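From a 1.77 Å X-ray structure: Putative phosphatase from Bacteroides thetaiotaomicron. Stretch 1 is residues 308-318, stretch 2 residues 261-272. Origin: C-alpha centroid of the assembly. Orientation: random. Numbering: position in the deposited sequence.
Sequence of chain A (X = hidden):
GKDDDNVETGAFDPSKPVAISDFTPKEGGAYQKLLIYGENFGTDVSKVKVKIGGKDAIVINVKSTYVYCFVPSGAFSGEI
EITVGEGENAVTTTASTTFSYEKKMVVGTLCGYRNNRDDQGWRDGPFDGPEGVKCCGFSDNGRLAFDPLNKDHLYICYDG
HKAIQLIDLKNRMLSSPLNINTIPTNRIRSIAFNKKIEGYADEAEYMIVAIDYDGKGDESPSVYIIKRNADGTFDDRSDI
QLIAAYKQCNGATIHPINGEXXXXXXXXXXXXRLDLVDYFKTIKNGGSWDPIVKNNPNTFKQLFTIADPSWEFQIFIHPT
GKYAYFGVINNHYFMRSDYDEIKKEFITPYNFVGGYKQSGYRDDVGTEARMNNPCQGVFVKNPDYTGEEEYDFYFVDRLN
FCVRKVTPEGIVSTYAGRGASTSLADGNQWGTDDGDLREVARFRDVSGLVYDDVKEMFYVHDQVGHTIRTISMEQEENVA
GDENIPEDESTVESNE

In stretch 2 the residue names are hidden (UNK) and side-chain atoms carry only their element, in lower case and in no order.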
ATOM      1  N   ASP A 308       2.795   7.267  31.843  1.00 18.37           N
ATOM      2  CA  ASP A 308       3.397   8.082  32.899  1.00 18.96           C
ATOM      3  C   ASP A 308       2.545   9.299  33.230  1.00 18.52           C
ATOM      4  O   ASP A 308       1.545   9.551  32.560  1.00 18.22           O
ATOM      5  CB  ASP A 308       4.776   8.514  32.438  1.00 19.00           C
ATOM      6  CG  ASP A 308       5.676   7.348  32.231  1.00 21.95           C
ATOM      7  OD1 ASP A 308       5.912   6.615  33.225  1.00 24.42           O
ATOM      8  OD2 ASP A 308       6.140   7.179  31.083  1.00 26.54           O
ATOM      9  N   PRO A 309       2.917  10.042  34.285  1.00 17.74           N
ATOM     10  CA  PRO A 309       2.120  11.220  34.634  1.00 17.25           C
ATOM     11  C   PRO A 309       2.163  12.312  33.577  1.00 16.62           C
ATOM     12  O   PRO A 309       3.090  12.355  32.763  1.00 16.48           O
ATOM     13  CB  PRO A 309       2.785  11.720  35.925  1.00 17.15           C
ATOM     14  CG  PRO A 309       3.419  10.514  36.503  1.00 17.78           C
ATOM     15  CD  PRO A 309       3.898   9.722  35.337  1.00 17.82           C
ATOM     16  N   SER A 310       1.163  13.184  33.609  1.00 15.84           N
ATOM     17  CA  SER A 310       1.059  14.304  32.685  1.00 15.79           C
ATOM     18  C   SER A 310       0.891  13.798  31.248  1.00 15.43           C
ATOM     19  O   SER A 310       1.645  14.176  30.355  1.00 15.61           O
ATOM     20  CB  SER A 310       2.269  15.231  32.830  1.00 15.59           C
ATOM     21  OG  SER A 310       2.334  15.743  34.162  1.00 15.20           O
ATOM     22  N   TRP A 311      -0.114  12.943  31.060  1.00 15.26           N
ATOM     23  CA  TRP A 311      -0.377  12.295  29.784  1.00 14.90           C
ATOM     24  C   TRP A 311      -1.712  12.824  29.257  1.00 14.88           C
ATOM     25  O   TRP A 311      -2.765  12.553  29.840  1.00 14.68           O
ATOM     26  CB  TRP A 311      -0.426  10.777  29.988  1.00 15.17           C
ATOM     27  CG  TRP A 311       0.520  10.022  29.066  1.00 15.88           C
ATOM     28  CD1 TRP A 311       0.197   9.125  28.078  1.00 16.51           C
ATOM     29  CD2 TRP A 311       1.952  10.130  29.053  1.00 17.03           C
ATOM     30  NE1 TRP A 311       1.347   8.661  27.472  1.00 17.41           N
ATOM     31  CE2 TRP A 311       2.430   9.277  28.040  1.00 16.38           C
ATOM     32  CE3 TRP A 311       2.875  10.883  29.796  1.00 17.71           C
ATOM     33  CZ2 TRP A 311       3.794   9.140  27.760  1.00 17.35           C
ATOM     34  CZ3 TRP A 311       4.232  10.746  29.519  1.00 18.45           C
ATOM     35  CH2 TRP A 311       4.676   9.880  28.514  1.00 18.14           C
ATOM     36  N   GLU A 312      -1.653  13.609  28.187  1.00 14.50           N
ATOM     37  CA  GLU A 312      -2.847  14.224  27.601  1.00 15.02           C
ATOM     38  C   GLU A 312      -3.382  13.351  26.483  1.00 14.90           C
ATOM     39  O   GLU A 312      -2.700  13.177  25.466  1.00 15.22           O
ATOM     40  CB  GLU A 312      -2.496  15.601  27.052  1.00 14.99           C
ATOM     41  CG  GLU A 312      -3.713  16.397  26.591  1.00 15.58           C
ATOM     42  CD  GLU A 312      -3.359  17.698  25.914  1.00 16.75           C
ATOM     43  OE1 GLU A 312      -2.163  18.010  25.744  1.00 19.57           O
ATOM     44  OE2 GLU A 312      -4.297  18.429  25.547  1.00 15.75           O
ATOM     45  N   PHE A 313      -4.602  12.834  26.626  1.00 14.57           N
ATOM     46  CA  PHE A 313      -5.128  11.929  25.591  1.00 14.30           C
ATOM     47  C   PHE A 313      -6.635  11.819  25.505  1.00 14.08           C
ATOM     48  O   PHE A 313      -7.349  12.107  26.463  1.00 13.31           O
ATOM     49  CB  PHE A 313      -4.549  10.504  25.773  1.00 14.27           C
ATOM     50  CG  PHE A 313      -5.016   9.789  27.021  1.00 14.79           C
ATOM     51  CD1 PHE A 313      -4.342   9.947  28.232  1.00 15.94           C
ATOM     52  CD2 PHE A 313      -6.105   8.928  26.981  1.00 14.32           C
ATOM     53  CE1 PHE A 313      -4.764   9.278  29.380  1.00 15.59           C
ATOM     54  CE2 PHE A 313      -6.534   8.251  28.133  1.00 15.82           C
ATOM     55  CZ  PHE A 313      -5.863   8.436  29.332  1.00 14.76           C
ATOM     56  N   GLN A 314      -7.087  11.373  24.332  1.00 14.03           N
ATOM     57  CA  GLN A 314      -8.489  11.094  24.071  1.00 14.12           C
ATOM     58  C   GLN A 314      -8.664   9.635  23.643  1.00 13.82           C
ATOM     59  O   GLN A 314      -7.700   8.966  23.239  1.00 12.47           O
ATOM     60  CB  GLN A 314      -9.073  12.059  23.031  1.00 14.85           C
ATOM     61  CG  GLN A 314      -9.077  13.474  23.541  1.00 15.01           C
ATOM     62  CD  GLN A 314      -9.873  14.419  22.682  1.00 17.34           C
ATOM     63  OE1 GLN A 314      -9.873  14.326  21.446  1.00 15.96           O
ATOM     64  NE2 GLN A 314     -10.566  15.347  23.336  1.00 18.77           N
ATOM     65  N   ILE A 315      -9.902   9.156  23.769  1.00 13.39           N
ATOM     66  CA  ILE A 315     -10.264   7.766  23.519  1.00 13.31           C
ATOM     67  C   ILE A 315     -11.178   7.674  22.300  1.00 13.45           C
ATOM     68  O   ILE A 315     -12.242   8.324  22.256  1.00 13.59           O
ATOM     69  CB  ILE A 315     -10.986   7.177  24.750  1.00 13.59           C
ATOM     70  CG1 ILE A 315     -10.127   7.349  26.015  1.00 14.72           C
ATOM     71  CG2 ILE A 315     -11.345   5.711  24.539  1.00 13.17           C
ATOM     72  CD1 ILE A 315     -10.872   6.999  27.313  1.00 16.00           C
ATOM     73  N   PHE A 316     -10.763   6.868  21.326  1.00 12.75           N
ATOM     74  CA  PHE A 316     -11.513   6.656  20.080  1.00 12.84           C
ATOM     75  C   PHE A 316     -11.850   5.179  19.979  1.00 12.77           C
ATOM     76  O   PHE A 316     -10.955   4.328  19.824  1.00 12.76           O
ATOM     77  CB  PHE A 316     -10.698   7.137  18.866  1.00 12.96           C
ATOM     78  CG  PHE A 316     -10.162   8.526  19.030  1.00 12.14           C
ATOM     79  CD1 PHE A 316     -10.993   9.630  18.888  1.00 12.97           C
ATOM     80  CD2 PHE A 316      -8.824   8.737  19.345  1.00 13.29           C
ATOM     81  CE1 PHE A 316     -10.514  10.904  19.077  1.00 12.09           C
ATOM     82  CE2 PHE A 316      -8.331  10.025  19.514  1.00 13.92           C
ATOM     83  CZ  PHE A 316      -9.177  11.112  19.381  1.00 12.77           C
ATOM     84  N   ILE A 317     -13.140   4.865  20.097  1.00 12.47           N
ATOM     85  CA  ILE A 317     -13.595   3.467  20.130  1.00 12.60           C
ATOM     86  C   ILE A 317     -14.082   2.998  18.754  1.00 12.76           C
ATOM     87  O   ILE A 317     -14.812   3.710  18.071  1.00 13.18           O
ATOM     88  CB  ILE A 317     -14.698   3.264  21.187  1.00 12.78           C
ATOM     89  CG1 ILE A 317     -14.224   3.783  22.557  1.00 11.72           C
ATOM     90  CG2 ILE A 317     -15.111   1.788  21.272  1.00 11.53           C
ATOM     91  CD1 ILE A 317     -15.316   3.785  23.648  1.00 11.63           C
ATOM     92  N   HIS A 318     -13.653   1.799  18.373  1.00 12.49           N
ATOM     93  CA  HIS A 318     -14.023   1.161  17.118  1.00 12.79           C
ATOM     94  C   HIS A 318     -15.554   0.984  17.078  1.00 13.20           C
ATOM     95  O   HIS A 318     -16.173   0.732  18.121  1.00 13.39           O
ATOM     96  CB  HIS A 318     -13.301  -0.187  17.035  1.00 12.30           C
ATOM     97  CG  HIS A 318     -13.420  -0.882  15.720  1.00 12.29           C
ATOM     98  ND1 HIS A 318     -14.437  -1.764  15.428  1.00 12.73           N
ATOM     99  CD2 HIS A 318     -12.632  -0.840  14.621  1.00 12.87           C
ATOM    100  CE1 HIS A 318     -14.267  -2.239  14.205  1.00 13.13           C
ATOM    101  NE2 HIS A 318     -13.172  -1.701  13.697  1.00 12.53           N
ATOM    102  N   UNK A 261     -19.594   5.262  29.906  1.00 13.81           N
ATOM    103  CA  UNK A 261     -18.757   6.427  29.660  1.00 14.08           C
ATOM    104  C   UNK A 261     -17.314   6.253  30.148  1.00 14.46           C
ATOM    105  O   UNK A 261     -17.081   5.878  31.298  1.00 14.44           O
ATOM    106  c   UNK A 261     -18.641   8.993  30.140  1.00 14.77           C
ATOM    107  c   UNK A 261     -19.352   7.647  30.361  1.00 14.53           C
ATOM    108  c   UNK A 261     -19.189  10.040  31.098  1.00 16.31           C
ATOM    109  c   UNK A 261     -18.755   9.459  28.685  1.00 14.06           C
ATOM    110  N   UNK A 262     -16.360   6.538  29.264  1.00 14.12           N
ATOM    111  CA  UNK A 262     -14.948   6.533  29.607  1.00 14.43           C
ATOM    112  C   UNK A 262     -14.412   7.961  29.573  1.00 14.88           C
ATOM    113  O   UNK A 262     -14.667   8.702  28.616  1.00 15.86           O
ATOM    114  c   UNK A 262     -15.877   2.249  28.185  1.00 13.23           C
ATOM    115  c   UNK A 262     -14.166   5.610  28.664  1.00 14.03           C
ATOM    116  c   UNK A 262     -14.558   4.160  28.849  1.00 13.90           C
ATOM    117  c   UNK A 262     -14.038   3.399  29.900  1.00 12.54           C
ATOM    118  c   UNK A 262     -15.350   1.514  29.225  1.00 12.52           C
ATOM    119  o   UNK A 262     -15.755   0.214  29.402  1.00 13.70           O
ATOM    120  c   UNK A 262     -14.426   2.085  30.085  1.00 12.97           C
ATOM    121  c   UNK A 262     -15.496   3.562  28.012  1.00 13.46           C
ATOM    122  N   UNK A 263     -13.753   8.385  30.653  1.00 14.63           N
ATOM    123  CA  UNK A 263     -13.112   9.700  30.687  1.00 14.62           C
ATOM    124  C   UNK A 263     -11.773   9.583  31.439  1.00 14.85           C
ATOM    125  O   UNK A 263     -11.574   8.640  32.219  1.00 14.70           O
ATOM    126  c   UNK A 263     -13.684  11.311  33.689  1.00 14.28           C
ATOM    127  c   UNK A 263     -15.673   9.560  34.451  1.00 15.65           C
ATOM    128  c   UNK A 263     -14.965  10.266  35.423  1.00 14.92           C
ATOM    129  c   UNK A 263     -14.032  10.779  31.269  1.00 14.81           C
ATOM    130  c   UNK A 263     -13.968  11.136  35.046  1.00 14.34           C
ATOM    131  c   UNK A 263     -14.361  10.591  32.721  1.00 14.68           C
ATOM    132  c   UNK A 263     -15.369   9.729  33.111  1.00 14.20           C
ATOM    133  N   UNK A 264     -10.853  10.510  31.177  1.00 14.85           N
ATOM    134  CA  UNK A 264      -9.515  10.443  31.786  1.00 14.88           C
ATOM    135  C   UNK A 264      -9.147  11.618  32.682  1.00 14.93           C
ATOM    136  O   UNK A 264      -9.952  12.506  32.946  1.00 15.13           O
ATOM    137  c   UNK A 264      -8.443  10.374  30.682  1.00 14.78           C
ATOM    138  c   UNK A 264      -8.104  11.750  30.104  1.00 15.25           C
ATOM    139  n   UNK A 264      -6.823  11.971  29.821  1.00 14.59           N
ATOM    140  o   UNK A 264      -8.989  12.602  29.910  1.00 16.63           O
ATOM    141  N   UNK A 265      -7.914  11.563  33.189  1.00 14.81           N
ATOM    142  CA  UNK A 265      -7.267  12.687  33.826  1.00 14.61           C
ATOM    143  C   UNK A 265      -5.811  12.668  33.361  1.00 14.83           C
ATOM    144  O   UNK A 265      -5.157  11.613  33.340  1.00 14.64           O
ATOM    145  c   UNK A 265      -7.326  12.651  35.350  1.00 15.62           C
ATOM    146  o   UNK A 265      -6.561  13.724  35.891  1.00 15.36           O
ATOM    147  N   UNK A 266      -5.325  13.836  32.973  1.00 14.37           N
ATOM    148  CA  UNK A 266      -3.927  14.038  32.612  1.00 14.81           C
ATOM    149  C   UNK A 266      -2.963  13.806  33.790  1.00 15.02           C
ATOM    150  O   UNK A 266      -1.803  13.409  33.590  1.00 14.48           O
ATOM    151  c   UNK A 266      -0.594  16.977  30.755  1.00 17.66           C
ATOM    152  c   UNK A 266      -0.763  17.482  33.090  1.00 17.85           C
ATOM    153  c   UNK A 266      -0.095  17.574  31.885  1.00 18.49           C
ATOM    154  c   UNK A 266      -3.815  15.460  32.075  1.00 15.09           C
ATOM    155  c   UNK A 266      -2.467  16.152  32.024  1.00 15.82           C
ATOM    156  o   UNK A 266       1.076  18.253  31.816  1.00 22.40           O
ATOM    157  c   UNK A 266      -1.952  16.796  33.145  1.00 16.52           C
ATOM    158  c   UNK A 266      -1.780  16.282  30.826  1.00 17.18           C
ATOM    159  N   UNK A 267      -3.437  14.056  35.006  1.00 14.92           N
ATOM    160  CA  UNK A 267      -2.586  13.925  36.210  1.00 15.55           C
ATOM    161  C   UNK A 267      -1.658  12.698  36.159  1.00 15.56           C
ATOM    162  O   UNK A 267      -0.420  12.840  36.126  1.00 15.98           O
ATOM    163  c   UNK A 267      -2.582  13.861  38.751  1.00 16.12           C
ATOM    164  o   UNK A 267      -3.001  13.894  41.077  1.00 19.16           O
ATOM    165  c   UNK A 267      -3.328  13.396  39.979  1.00 17.37           C
ATOM    166  c   UNK A 267      -3.441  13.867  37.471  1.00 15.34           C
ATOM    167  o   UNK A 267      -4.215  12.522  39.858  1.00 17.11           O
ATOM    168  N   UNK A 268      -2.252  11.506  36.160  1.00 16.07           N
ATOM    169  CA  UNK A 268      -1.502  10.242  36.066  1.00 16.60           C
ATOM    170  C   UNK A 268      -1.894   9.428  34.826  1.00 16.64           C
ATOM    171  O   UNK A 268      -1.481   8.283  34.666  1.00 16.20           O
ATOM    172  n   UNK A 268      -1.581   8.977  42.259  1.00 26.11           N
ATOM    173  c   UNK A 268      -1.654   9.181  39.786  1.00 21.08           C
ATOM    174  c   UNK A 268      -1.057   9.705  41.074  1.00 23.52           C
ATOM    175  c   UNK A 268      -1.236  10.026  38.595  1.00 17.87           C
ATOM    176  c   UNK A 268      -1.740   9.398  37.311  1.00 16.96           C
ATOM    177  N   UNK A 269      -2.700  10.023  33.952  1.00 16.53           N
ATOM    178  CA  UNK A 269      -3.198   9.321  32.768  1.00 16.39           C
ATOM    179  C   UNK A 269      -4.229   8.257  33.122  1.00 16.12           C
ATOM    180  O   UNK A 269      -4.306   7.216  32.471  1.00 16.46           O
ATOM    181  N   UNK A 270      -5.004   8.511  34.174  1.00 15.85           N
ATOM    182  CA  UNK A 270      -6.066   7.601  34.597  1.00 15.80           C
ATOM    183  C   UNK A 270      -7.171   7.474  33.549  1.00 15.86           C
ATOM    184  O   UNK A 270      -7.457   8.432  32.843  1.00 15.96           O
ATOM    185  c   UNK A 270      -6.775   8.101  35.865  1.00 15.85           C
ATOM    186  o   UNK A 270      -4.915  10.296  36.430  1.00 15.24           O
ATOM    187  n   UNK A 270      -5.211  10.022  38.627  1.00 15.54           N
ATOM    188  c   UNK A 270      -5.339   9.631  37.365  1.00 14.78           C
ATOM    189  c   UNK A 270      -5.974   8.264  37.154  1.00 15.69           C
ATOM    190  N   UNK A 271      -7.789   6.300  33.478  1.00 15.79           N
ATOM    191  CA  UNK A 271      -8.992   6.085  32.681  1.00 15.46           C
ATOM    192  C   UNK A 271     -10.078   5.626  33.652  1.00 15.52           C
ATOM    193  O   UNK A 271      -9.898   4.630  34.363  1.00 15.70           O
ATOM    194  c   UNK A 271      -8.807   5.077  31.525  1.00 15.39           C
ATOM    195  c   UNK A 271      -7.851   5.644  30.471  1.00 14.34           C
ATOM    196  c   UNK A 271     -10.155   4.728  30.890  1.00 14.73           C
ATOM    197  N   UNK A 272     -11.179   6.385  33.702  1.00 15.32           N
ATOM    198  CA  UNK A 272     -12.317   6.104  34.572  1.00 15.33           C
ATOM    199  C   UNK A 272     -13.512   5.622  33.756  1.00 15.32           C
ATOM    200  O   UNK A 272     -13.713   6.074  32.629  1.00 15.07           O
ATOM    201  c   UNK A 272     -11.402   7.320  37.456  1.00 16.44           C
ATOM    202  c   UNK A 272     -10.433   7.855  38.292  1.00 16.50           C
ATOM    203  c   UNK A 272      -9.769   9.012  37.932  1.00 16.13           C
ATOM    204  c   UNK A 272     -10.073   9.636  36.741  1.00 16.86           C
ATOM    205  c   UNK A 272     -11.042   9.095  35.906  1.00 15.18           C
ATOM    206  c   UNK A 272     -11.700   7.925  36.246  1.00 15.61           C
ATOM    207  c   UNK A 272     -12.754   7.352  35.350  1.00 15.63           C
TER
HETATM  208  O   HOH W   1       0.789  15.244  36.338  1.00 20.87           O
HETATM  209  O   HOH W   2      -0.530   7.655  32.028  1.00 13.31           O

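Position 261 carries four carbons, forked at the second, and nothing of stretch 1 lies within reach: Leu-261, buried, its CA-to-CB bond pointing away. Position 262 has one carbon and then a six-carbon ring bearing an oxygen. Its CB lies 3.8 Å from Ile-315 CD1. This is Tyr-262, whose CD2 also sits 4.4 Å from Ile-317 CD1, so CB packs on Ile-315 and the ring on Ile-317.

At 263 the same ring lacks the oxygen and the CA-to-CB bond points away; it is Phe-263, an apolar residue in a buried place. Position 264 shows two carbons, the second carrying one oxygen and one nitrogen; the nitrogen lies over one face of the Phe-313 ring, 3.4 Å from Phe-313 CE1. This is Asn-264, and both polar ends of its amide are satisfied elsewhere in the structure.

One carbon and one oxygen mark 265 as Ser-265; its CA-to-CB bond points away from stretch 1, and the short hydroxyl accepts a hydrogen bond from the backbone N of position 267 (OG to N, 3.3 Å). Position 266 is again a six-carbon ring with an oxygen, and Ser-310 CA stands over its face, 3.5 Å from the ring centroid and nearly along the normal. It is Tyr-266, whose broad aromatic face suits this CH-pi contact well.

Position 267 has three carbons, the last bearing two oxygens: Glu-267. Its CA-to-CB bond points away, while its backbone O faces stretch 1. Four carbons in a row ending in nitrogen make 268 Lys-268, an exposed residue whose CA-to-CB bond also points away, as suits a charged end. Position 269 has no side-chain atoms, and its bare CA lies 4.2 Å from Trp-311 CB. It is Gly-269; phi is 71°, and an ideal CB would come within 3.3 Å of Trp-311 CB.

At 270, three carbons end in one oxygen and one nitrogen: Gln-270. Its amide braces the turn, NE2 donating to Glu-267 OE1 (3.0 Å) and OE1 accepting from Lys-268 N (2.9 Å). Position 271 is one carbon carrying two more, with a branch carbon at the edge of the Phe-313 ring. This is Val-271, compact enough to place CG2 3.6 Å from Phe-313 CZ. Position 272, a plain six-carbon ring on one carbon, is Phe-272, beyond reach of stretch 1.

The contact thus has two parts. At the turn, two backbone hydrogen bonds join the stretches, beside the packing of Tyr-266 on Ser-310: Trp-311 N donates to Tyr-266 O (3.1 Å) and Ser-310 N to Glu-267 O (3.0 Å), while one water bridges Glu-267 O and Ser-310 OG, each 2.7 Å from the water O. Farther along, the strand through 313-317 and the one beginning at 261 run roughly antiparallel, 7.6 Å apart at closest approach; Ile-315 and Ile-317 pack on Tyr-262, and the Asn-264 amide lies over the Phe-313 ring.

Stretch 2 261-272: LYFNSYEKGQVF
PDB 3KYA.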